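Local coordinates for ancylostoma secreted protein 2 (Necator americanus, PDB 4NUI) that is a secreted hookworm protein of the CAP (SCP/TAPS) family with no established function, which binds a divalent metal through paired histidines in its equatorial groove, at residues A121-L126 and G147-M152; C84-S89 and M170-C175; A62-M67 and K205-A210. All coordinates share one frame; numbering follows the deposited sequence.

Contact 1 of 3, residues A121-L126 and G147-M152; sequences AWFGEL and GHYTQM. With CO (cobalt (II) ion), chain B.
Glu-125 reaches across to His-148 and supports one of the two histidines that bind cobalt in this CAP-family fold. The glutamate OE2 accepts a hydrogen bond from His-148 ND1 at 2.6 Å, N-H...O angle 155°, through its syn lone pair and near the plane of the imidazole, although carboxylate and ring are twisted 51° apart. OE1, the other oxygen, meets the start of helix 147-152: it takes a straight bond from Tyr-149 N at 2.9 Å, arriving from above the carboxylate plane, and a weak, bent one from His-148 N. One good backbone bond and one ring bond, with a weak third, hold the carboxylate, which would be expected to polarise the imidazole toward the metal.

The tightly packed side lies behind this. Leu-126 CB sits over the centre of the Tyr-149 ring, 3.7 Å from its centroid. Tyr-149, its CG anti to the backbone N (chi1 165°), also turns an edge to the face of Phe-123 in an offset edge-to-face pair, while Leu-41 and Val-45 of helix 28-46 pack against Phe-123. Met-152 SD makes a Met-aromatic contact at the edge of the Trp-122 ring and also packs 3.4 Å from Trp-122 CB. Trp-122 NE1 hydrogen-bonds to Ile-101 O.

Toward the groove the packing loosens: the Trp-122 and His-148 rings are near parallel but barely overlap, and beyond the imidazole lies the cobalt with three bound waters. His-88 also binds the metal; His-148 NE2 is a rather long 2.6 Å from it.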
loop_
_atom_site.group_PDB
_atom_site.type_symbol
_atom_site.label_atom_id
_atom_site.label_comp_id
_atom_site.label_asym_id
_atom_site.label_seq_id
_atom_site.Cartn_x
_atom_site.Cartn_y
_atom_site.Cartn_z
ATOM N N ALA A 121 1.645 -0.330 9.918
ATOM C CA ALA A 121 0.597 0.525 10.463
ATOM C C ALA A 121 -0.576 0.619 9.492
ATOM O O ALA A 121 -1.739 0.563 9.893
ATOM C CB ALA A 121 1.145 1.926 10.772
ATOM N N TRP A 122 -0.264 0.770 8.210
ATOM C CA TRP A 122 -1.290 0.841 7.182
ATOM C C TRP A 122 -2.053 -0.472 7.089
ATOM O O TRP A 122 -3.291 -0.491 7.098
ATOM C CB TRP A 122 -0.659 1.174 5.834
ATOM C CG TRP A 122 -0.015 2.525 5.799
ATOM C CD1 TRP A 122 -0.317 3.608 6.585
ATOM C CD2 TRP A 122 1.054 2.934 4.941
ATOM N NE1 TRP A 122 0.499 4.670 6.250
ATOM C CE2 TRP A 122 1.343 4.280 5.243
ATOM C CE3 TRP A 122 1.777 2.299 3.927
ATOM C CZ2 TRP A 122 2.345 4.991 4.586
ATOM C CZ3 TRP A 122 2.771 3.006 3.272
ATOM C CH2 TRP A 122 3.048 4.338 3.607
ATOM N N PHE A 123 -1.317 -1.571 7.002
ATOM C CA PHE A 123 -1.943 -2.877 6.870
ATOM C C PHE A 123 -2.783 -3.226 8.097
ATOM O O PHE A 123 -3.799 -3.902 7.985
ATOM C CB PHE A 123 -0.898 -3.961 6.634
ATOM C CG PHE A 123 -1.489 -5.298 6.315
ATOM C CD1 PHE A 123 -1.924 -5.579 5.030
ATOM C CD2 PHE A 123 -1.636 -6.266 7.293
ATOM C CE1 PHE A 123 -2.476 -6.808 4.723
ATOM C CE2 PHE A 123 -2.197 -7.500 6.986
ATOM C CZ PHE A 123 -2.607 -7.767 5.700
ATOM N N GLY A 124 -2.348 -2.756 9.260
ATOM C CA GLY A 124 -3.003 -3.082 10.520
ATOM C C GLY A 124 -4.458 -2.668 10.644
ATOM O O GLY A 124 -5.180 -3.152 11.525
ATOM N N GLU A 125 -4.890 -1.755 9.785
ATOM C CA GLU A 125 -6.270 -1.287 9.825
ATOM C C GLU A 125 -7.237 -2.444 9.632
ATOM O O GLU A 125 -8.327 -2.452 10.207
ATOM C CB GLU A 125 -6.511 -0.184 8.792
ATOM C CG GLU A 125 -5.799 1.127 9.148
ATOM C CD GLU A 125 -5.760 2.129 8.012
ATOM O OE1 GLU A 125 -6.148 1.783 6.876
ATOM O OE2 GLU A 125 -5.334 3.280 8.267
ATOM N N LEU A 126 -6.828 -3.434 8.841
ATOM C CA LEU A 126 -7.661 -4.623 8.630
ATOM C C LEU A 126 -7.917 -5.380 9.933
ATOM O O LEU A 126 -9.066 -5.655 10.278
ATOM C CB LEU A 126 -7.033 -5.561 7.589
ATOM C CG LEU A 126 -7.691 -6.937 7.451
ATOM C CD1 LEU A 126 -9.097 -6.835 6.865
ATOM C CD2 LEU A 126 -6.815 -7.841 6.588
ATOM N N GLY A 147 -8.752 3.160 4.821
ATOM C CA GLY A 147 -8.277 3.527 3.498
ATOM C C GLY A 147 -6.805 3.317 3.213
ATOM O O GLY A 147 -6.406 3.276 2.047
ATOM N N HIS A 148 -5.981 3.199 4.251
ATOM C CA HIS A 148 -4.579 2.891 4.010
ATOM C C HIS A 148 -4.444 1.407 3.676
ATOM O O HIS A 148 -3.761 1.039 2.712
ATOM C CB HIS A 148 -3.702 3.288 5.201
ATOM C CG HIS A 148 -3.839 4.725 5.597
ATOM N ND1 HIS A 148 -4.609 5.130 6.667
ATOM C CD2 HIS A 148 -3.311 5.850 5.064
ATOM C CE1 HIS A 148 -4.547 6.445 6.778
ATOM N NE2 HIS A 148 -3.761 6.906 5.821
ATOM N N TYR A 149 -5.132 0.563 4.441
ATOM C CA TYR A 149 -5.194 -0.856 4.124
ATOM C C TYR A 149 -5.773 -1.110 2.736
ATOM O O TYR A 149 -5.182 -1.835 1.939
ATOM C CB TYR A 149 -6.012 -1.634 5.151
ATOM C CG TYR A 149 -6.389 -3.005 4.651
ATOM C CD1 TYR A 149 -5.453 -4.032 4.627
ATOM C CD2 TYR A 149 -7.673 -3.271 4.176
ATOM C CE1 TYR A 149 -5.783 -5.293 4.156
ATOM C CE2 TYR A 149 -8.012 -4.529 3.708
ATOM C CZ TYR A 149 -7.059 -5.533 3.699
ATOM O OH TYR A 149 -7.373 -6.783 3.232
ATOM N N THR A 150 -6.930 -0.530 2.444
ATOM C CA THR A 150 -7.595 -0.832 1.176
ATOM C C THR A 150 -6.744 -0.413 -0.024
ATOM O O THR A 150 -6.758 -1.073 -1.061
ATOM C CB THR A 150 -9.037 -0.241 1.079
ATOM O OG1 THR A 150 -8.990 1.184 1.175
ATOM C CG2 THR A 150 -9.929 -0.798 2.185
ATOM N N GLN A 151 -5.975 0.661 0.122
ATOM C CA GLN A 151 -5.053 1.040 -0.942
ATOM C C GLN A 151 -3.881 0.050 -1.073
ATOM O O GLN A 151 -3.466 -0.262 -2.192
ATOM C CB GLN A 151 -4.558 2.484 -0.765
ATOM C CG GLN A 151 -3.506 2.905 -1.786
ATOM C CD GLN A 151 -4.022 2.888 -3.222
ATOM O OE1 GLN A 151 -3.940 1.873 -3.921
ATOM N NE2 GLN A 151 -4.538 4.011 -3.668
ATOM N N MET A 152 -3.346 -0.446 0.046
ATOM C CA MET A 152 -2.261 -1.428 -0.030
ATOM C C MET A 152 -2.685 -2.689 -0.762
ATOM O O MET A 152 -1.870 -3.293 -1.449
ATOM C CB MET A 152 -1.734 -1.841 1.347
ATOM C CG MET A 152 -1.064 -0.760 2.125
ATOM S SD MET A 152 -0.238 -1.390 3.597
ATOM C CE MET A 152 1.023 -2.428 2.890
HETATM CO CO CO B . -5.319 8.699 4.820
HETATM O O HOH W 1 -4.400 9.446 6.745
HETATM O O HOH W 2 -7.287 9.980 4.724
HETATM O O HOH W 3 -6.320 7.665 2.828
#

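Contact 2 of 3, residues C84-S89 and M170-C175; sequences CVFKHS and MCYVVC. With CO (cobalt (II) ion), chain B.
Lys-87 and Tyr-172 make the one hydrogen bond between the loop 84-89 and the strand segment 170-175: Lys-87 N donates to Tyr-172 OH at 3.2 Å, nearly straight at 169°. The tyrosine ring reaches the loop because its CG stands anti to the backbone N (chi1 -176°), which carries the phenol out from the strand and under the loop backbone. There Tyr-172 CE2 comes within 3.4 Å of Val-85 O. Phe-86 flanks it, its CD1 lying 3.6 Å from Tyr-172 CE1; the rings meet rim to rim, planes 60° apart, neither over the face of the other. At the other end Met-170, extended beyond CG, brings its methyl CE to 3.4 Å from Cys-84 C, against the peptide that leads into Val-85.

A second shell sets these groups. Val-174 CG2 lies 3.6 Å above the Tyr-172 ring plane, offset toward the rim. Asn-80 of helix 71-81 hydrogen-bonds Tyr-172 OH through OD1 and Lys-87 O through ND2, and the disulfide between Cys-84 and Cys-167 anchors the loop's beginning. Farther along, Glu-99 of strand 98-104 hydrogen-bonds His-88 ND1 through OE1 and Ser-89 OG through OE2.

His-88 NE2 is thereby presented to cobalt at 2.3 Å, with His-148 and three waters as the other ligands, the two-histidine metal site in the central groove of the CAP fold.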
loop_
_atom_site.group_PDB
_atom_site.type_symbol
_atom_site.label_atom_id
_atom_site.label_comp_id
_atom_site.label_asym_id
_atom_site.label_seq_id
_atom_site.Cartn_x
_atom_site.Cartn_y
_atom_site.Cartn_z
ATOM N N CYS A 84 7.830 18.100 4.826
ATOM C CA CYS A 84 7.907 17.881 6.263
ATOM C C CYS A 84 6.686 18.433 6.985
ATOM O O CYS A 84 6.792 18.981 8.085
ATOM C CB CYS A 84 9.205 18.463 6.842
ATOM S SG CYS A 84 10.647 17.441 6.430
ATOM N N VAL A 85 5.529 18.277 6.351
ATOM C CA VAL A 85 4.251 18.568 6.985
ATOM C C VAL A 85 3.366 17.355 6.784
ATOM O O VAL A 85 3.148 16.914 5.653
ATOM C CB VAL A 85 3.576 19.827 6.390
ATOM C CG1 VAL A 85 2.199 20.017 6.985
ATOM C CG2 VAL A 85 4.430 21.066 6.648
ATOM N N PHE A 86 2.880 16.789 7.881
ATOM C CA PHE A 86 2.079 15.571 7.803
ATOM C C PHE A 86 0.685 15.848 7.248
ATOM O O PHE A 86 -0.187 16.374 7.948
ATOM C CB PHE A 86 1.991 14.907 9.176
ATOM C CG PHE A 86 1.239 13.614 9.180
ATOM C CD1 PHE A 86 1.874 12.425 8.862
ATOM C CD2 PHE A 86 -0.106 13.579 9.513
ATOM C CE1 PHE A 86 1.182 11.235 8.871
ATOM C CE2 PHE A 86 -0.802 12.388 9.523
ATOM C CZ PHE A 86 -0.156 11.213 9.197
ATOM N N LYS A 87 0.482 15.511 5.980
ATOM C CA LYS A 87 -0.832 15.659 5.363
ATOM C C LYS A 87 -0.888 15.018 3.988
ATOM O O LYS A 87 0.134 14.836 3.324
ATOM C CB LYS A 87 -1.235 17.132 5.265
ATOM C CG LYS A 87 -0.819 17.826 3.983
ATOM C CD LYS A 87 0.564 18.402 4.087
ATOM C CE LYS A 87 0.694 19.706 3.281
ATOM N NZ LYS A 87 1.195 19.500 1.880
ATOM N N HIS A 88 -2.097 14.670 3.565
ATOM C CA HIS A 88 -2.291 14.167 2.223
ATOM C C HIS A 88 -2.070 15.269 1.208
ATOM O O HIS A 88 -2.462 16.417 1.421
ATOM C CB HIS A 88 -3.687 13.572 2.071
ATOM C CG HIS A 88 -3.772 12.144 2.505
ATOM N ND1 HIS A 88 -3.083 11.133 1.867
ATOM C CD2 HIS A 88 -4.446 11.560 3.523
ATOM C CE1 HIS A 88 -3.342 9.985 2.466
ATOM N NE2 HIS A 88 -4.166 10.216 3.472
ATOM N N SER A 89 -1.424 14.915 0.105
ATOM C CA SER A 89 -1.308 15.813 -1.025
ATOM C C SER A 89 -2.667 15.919 -1.727
ATOM O O SER A 89 -3.532 15.058 -1.559
ATOM C CB SER A 89 -0.239 15.312 -1.994
ATOM O OG SER A 89 -0.560 14.013 -2.454
ATOM N N MET A 170 9.948 14.765 13.043
ATOM C CA MET A 170 9.368 13.486 12.658
ATOM C C MET A 170 10.158 12.838 11.546
ATOM O O MET A 170 10.876 13.511 10.802
ATOM C CB MET A 170 7.919 13.676 12.190
ATOM C CG MET A 170 7.776 14.512 10.916
ATOM S SD MET A 170 6.097 14.455 10.255
ATOM C CE MET A 170 6.173 15.710 8.986
ATOM N N CYS A 171 10.039 11.519 11.453
ATOM C CA CYS A 171 10.384 10.822 10.229
ATOM C C CYS A 171 9.087 10.713 9.433
ATOM O O CYS A 171 8.107 10.160 9.931
ATOM C CB CYS A 171 10.921 9.443 10.560
ATOM S SG CYS A 171 11.280 8.444 9.108
ATOM N N TYR A 172 9.065 11.268 8.221
ATOM C CA TYR A 172 7.834 11.373 7.439
ATOM C C TYR A 172 7.877 10.461 6.225
ATOM O O TYR A 172 8.795 10.532 5.410
ATOM C CB TYR A 172 7.615 12.828 7.019
ATOM C CG TYR A 172 6.323 13.108 6.290
ATOM C CD1 TYR A 172 5.138 12.470 6.651
ATOM C CD2 TYR A 172 6.279 14.045 5.267
ATOM C CE1 TYR A 172 3.935 12.743 5.979
ATOM C CE2 TYR A 172 5.093 14.328 4.597
ATOM C CZ TYR A 172 3.928 13.678 4.960
ATOM O OH TYR A 172 2.761 13.969 4.290
ATOM N N VAL A 173 6.881 9.587 6.124
ATOM C CA VAL A 173 6.842 8.568 5.079
ATOM C C VAL A 173 5.632 8.786 4.183
ATOM O O VAL A 173 4.515 8.935 4.671
ATOM C CB VAL A 173 6.753 7.166 5.701
ATOM C CG1 VAL A 173 6.569 6.093 4.618
ATOM C CG2 VAL A 173 8.000 6.891 6.543
ATOM N N VAL A 174 5.856 8.799 2.873
ATOM C CA VAL A 174 4.769 8.905 1.902
ATOM C C VAL A 174 4.932 7.831 0.844
ATOM O O VAL A 174 5.997 7.719 0.227
ATOM C CB VAL A 174 4.756 10.282 1.186
ATOM C CG1 VAL A 174 3.597 10.358 0.195
ATOM C CG2 VAL A 174 4.662 11.422 2.200
ATOM N N CYS A 175 3.892 7.029 0.639
ATOM C CA CYS A 175 3.849 6.144 -0.523
ATOM C C CYS A 175 2.741 6.563 -1.453
ATOM O O CYS A 175 1.655 6.935 -1.004
ATOM C CB CYS A 175 3.603 4.689 -0.130
ATOM S SG CYS A 175 5.033 3.889 0.625
HETATM CO CO CO B . -5.319 8.699 4.820
HETATM O O HOH W 1 -4.400 9.446 6.745
HETATM O O HOH W 2 -7.287 9.980 4.724
HETATM O O HOH W 3 -6.320 7.665 2.828
#

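Contact 3 of 3, residues A62-M67 and K205-A210; sequences AKMKTM and KGLCSA
Lys-65 and Cys-208 pair in a short parallel bridge, by which the C-terminal residues add strand 207-208 to one margin of the central sheet, beside strand 64-69. The evidence is in the backbone: Cys-208 N donates to Met-64 O at 2.7 Å with an N-H...O angle of 164°, and Thr-66 N donates to Cys-208 O at 2.9 Å and 175°. The two bonds therefore run from Cys-208 to the residues before and after Lys-65, the alternation expected of a parallel bridge, and the CA atoms of Lys-65 and Cys-208 lie 4.6 Å apart. Toward Gly-206 the pairing opens, and water 4 spans it, accepting from Met-64 N and donating to Gly-206 O.

In this CAP protein strand 207-208 is an outermost member of the mixed sheet within the chain, and the disulfide from Cys-208 to Cys-198 ties it to the cysteine-rich C-terminal region. Cys-208 SG rests 3.5 Å from Lys-63 CA. Leu-207 and Met-64 lie side by side and point the same way, with Leu-207 CD2 3.7 Å from Met-64 CG. Beyond CG the methionine bends away, and touches Arg-42 and Ala-46 of helix 28-46. Lys-65 projects to the same face of the sheet as Cys-208, its chain extended beyond CG, and NZ forms a salt bridge with Glu-156. Thr-66 OG1 lies near Cys-208 O, in a weak bond at most, with Leu-207 CB beside it.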
loop_
_atom_site.group_PDB
_atom_site.type_symbol
_atom_site.label_atom_id
_atom_site.label_comp_id
_atom_site.label_asym_id
_atom_site.label_seq_id
_atom_site.Cartn_x
_atom_site.Cartn_y
_atom_site.Cartn_z
ATOM N N ALA A 62 -9.078 -13.600 -6.147
ATOM C CA ALA A 62 -8.987 -14.401 -7.368
ATOM C C ALA A 62 -7.879 -13.949 -8.310
ATOM O O ALA A 62 -7.414 -14.727 -9.138
ATOM C CB ALA A 62 -10.320 -14.386 -8.108
ATOM N N LYS A 63 -7.467 -12.692 -8.212
ATOM C CA LYS A 63 -6.460 -12.172 -9.130
ATOM C C LYS A 63 -5.750 -10.958 -8.549
ATOM O O LYS A 63 -5.686 -9.887 -9.161
ATOM C CB LYS A 63 -7.071 -11.857 -10.505
ATOM C CG LYS A 63 -8.271 -10.930 -10.461
ATOM C CD LYS A 63 -8.902 -10.768 -11.841
ATOM C CE LYS A 63 -7.989 -9.984 -12.762
ATOM N NZ LYS A 63 -8.707 -9.553 -14.007
ATOM N N MET A 64 -5.210 -11.143 -7.349
ATOM C CA MET A 64 -4.433 -10.095 -6.706
ATOM C C MET A 64 -3.162 -9.838 -7.519
ATOM O O MET A 64 -2.365 -10.742 -7.735
ATOM C CB MET A 64 -4.088 -10.511 -5.278
ATOM C CG MET A 64 -3.262 -9.469 -4.533
ATOM S SD MET A 64 -4.200 -7.947 -4.221
ATOM C CE MET A 64 -5.404 -8.548 -3.032
ATOM N N LYS A 65 -2.955 -8.603 -7.958
ATOM C CA LYS A 65 -1.828 -8.328 -8.846
ATOM C C LYS A 65 -0.535 -8.021 -8.086
ATOM O O LYS A 65 -0.562 -7.414 -7.015
ATOM C CB LYS A 65 -2.188 -7.208 -9.832
ATOM C CG LYS A 65 -3.288 -7.626 -10.813
ATOM C CD LYS A 65 -3.647 -6.525 -11.789
ATOM C CE LYS A 65 -4.593 -7.047 -12.864
ATOM N NZ LYS A 65 -4.923 -5.961 -13.832
ATOM N N THR A 66 0.591 -8.459 -8.641
ATOM C CA THR A 66 1.910 -8.124 -8.101
ATOM C C THR A 66 2.225 -6.653 -8.330
ATOM O O THR A 66 1.981 -6.131 -9.416
ATOM C CB THR A 66 3.016 -8.941 -8.797
ATOM O OG1 THR A 66 2.691 -10.334 -8.749
ATOM C CG2 THR A 66 4.371 -8.707 -8.123
ATOM N N MET A 67 2.785 -5.990 -7.319
ATOM C CA MET A 67 3.260 -4.616 -7.476
ATOM C C MET A 67 4.705 -4.559 -7.950
ATOM O O MET A 67 5.510 -5.439 -7.643
ATOM C CB MET A 67 3.143 -3.833 -6.166
ATOM C CG MET A 67 1.711 -3.595 -5.714
ATOM S SD MET A 67 1.709 -2.623 -4.202
ATOM C CE MET A 67 0.064 -1.940 -4.208
ATOM N N LYS A 205 1.043 -18.727 -3.521
ATOM C CA LYS A 205 1.409 -17.334 -3.288
ATOM C C LYS A 205 0.234 -16.394 -3.563
ATOM O O LYS A 205 -0.014 -15.463 -2.797
ATOM C CB LYS A 205 2.624 -16.934 -4.127
ATOM C CG LYS A 205 3.179 -15.573 -3.764
ATOM N N GLY A 206 -0.485 -16.632 -4.655
ATOM C CA GLY A 206 -1.693 -15.873 -4.943
ATOM C C GLY A 206 -1.507 -14.521 -5.616
ATOM O O GLY A 206 -2.446 -13.717 -5.660
ATOM N N LEU A 207 -0.318 -14.268 -6.149
ATOM C CA LEU A 207 -0.045 -13.006 -6.837
ATOM C C LEU A 207 0.065 -13.211 -8.345
ATOM O O LEU A 207 0.748 -14.124 -8.803
ATOM C CB LEU A 207 1.233 -12.362 -6.307
ATOM C CG LEU A 207 1.230 -11.951 -4.833
ATOM C CD1 LEU A 207 2.585 -11.352 -4.457
ATOM C CD2 LEU A 207 0.108 -10.969 -4.541
ATOM N N CYS A 208 -0.607 -12.352 -9.104
ATOM C CA CYS A 208 -0.591 -12.411 -10.568
ATOM C C CYS A 208 0.431 -11.458 -11.156
ATOM O O CYS A 208 0.394 -10.263 -10.880
ATOM C CB CYS A 208 -1.952 -12.006 -11.125
ATOM S SG CYS A 208 -3.327 -12.885 -10.441
ATOM N N SER A 209 1.318 -11.968 -12.003
ATOM C CA SER A 209 2.220 -11.085 -12.728
ATOM C C SER A 209 1.679 -10.834 -14.137
ATOM O O SER A 209 0.798 -11.557 -14.614
ATOM C CB SER A 209 3.629 -11.665 -12.781
ATOM O OG SER A 209 3.648 -12.856 -13.544
ATOM N N ALA A 210 2.201 -9.804 -14.797
ATOM C CA ALA A 210 1.663 -9.380 -16.088
ATOM C C ALA A 210 1.792 -10.463 -17.160
ATOM O O ALA A 210 2.794 -11.178 -17.226
ATOM C CB ALA A 210 2.332 -8.089 -16.540
ATOM O OXT ALA A 210 0.890 -10.648 -17.988
HETATM O O HOH W 4 -4.919 -14.231 -6.758
#

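Contacts 1 and 2 meet at the metal: their centres are 16 Å apart, and His-148 from one and His-88 from the other bind the same cobalt with three shared waters. Away from the metal they also touch, with Trp-122 CZ3 3.6 Å from Cys-175 SG. Along the chain the segments of contact 3 enclose those of contact 2, which in turn enclose those of contact 1. Contacts 2 and 3 reach the same mixed sheet, yet their centres lie 29 Å apart on opposite sides of the chain's centre. Contact 3 touches contact 1, Met-67 CE lying 3.6 Å from Met-152 O, but lies away from the metal site, where distant chain regions join.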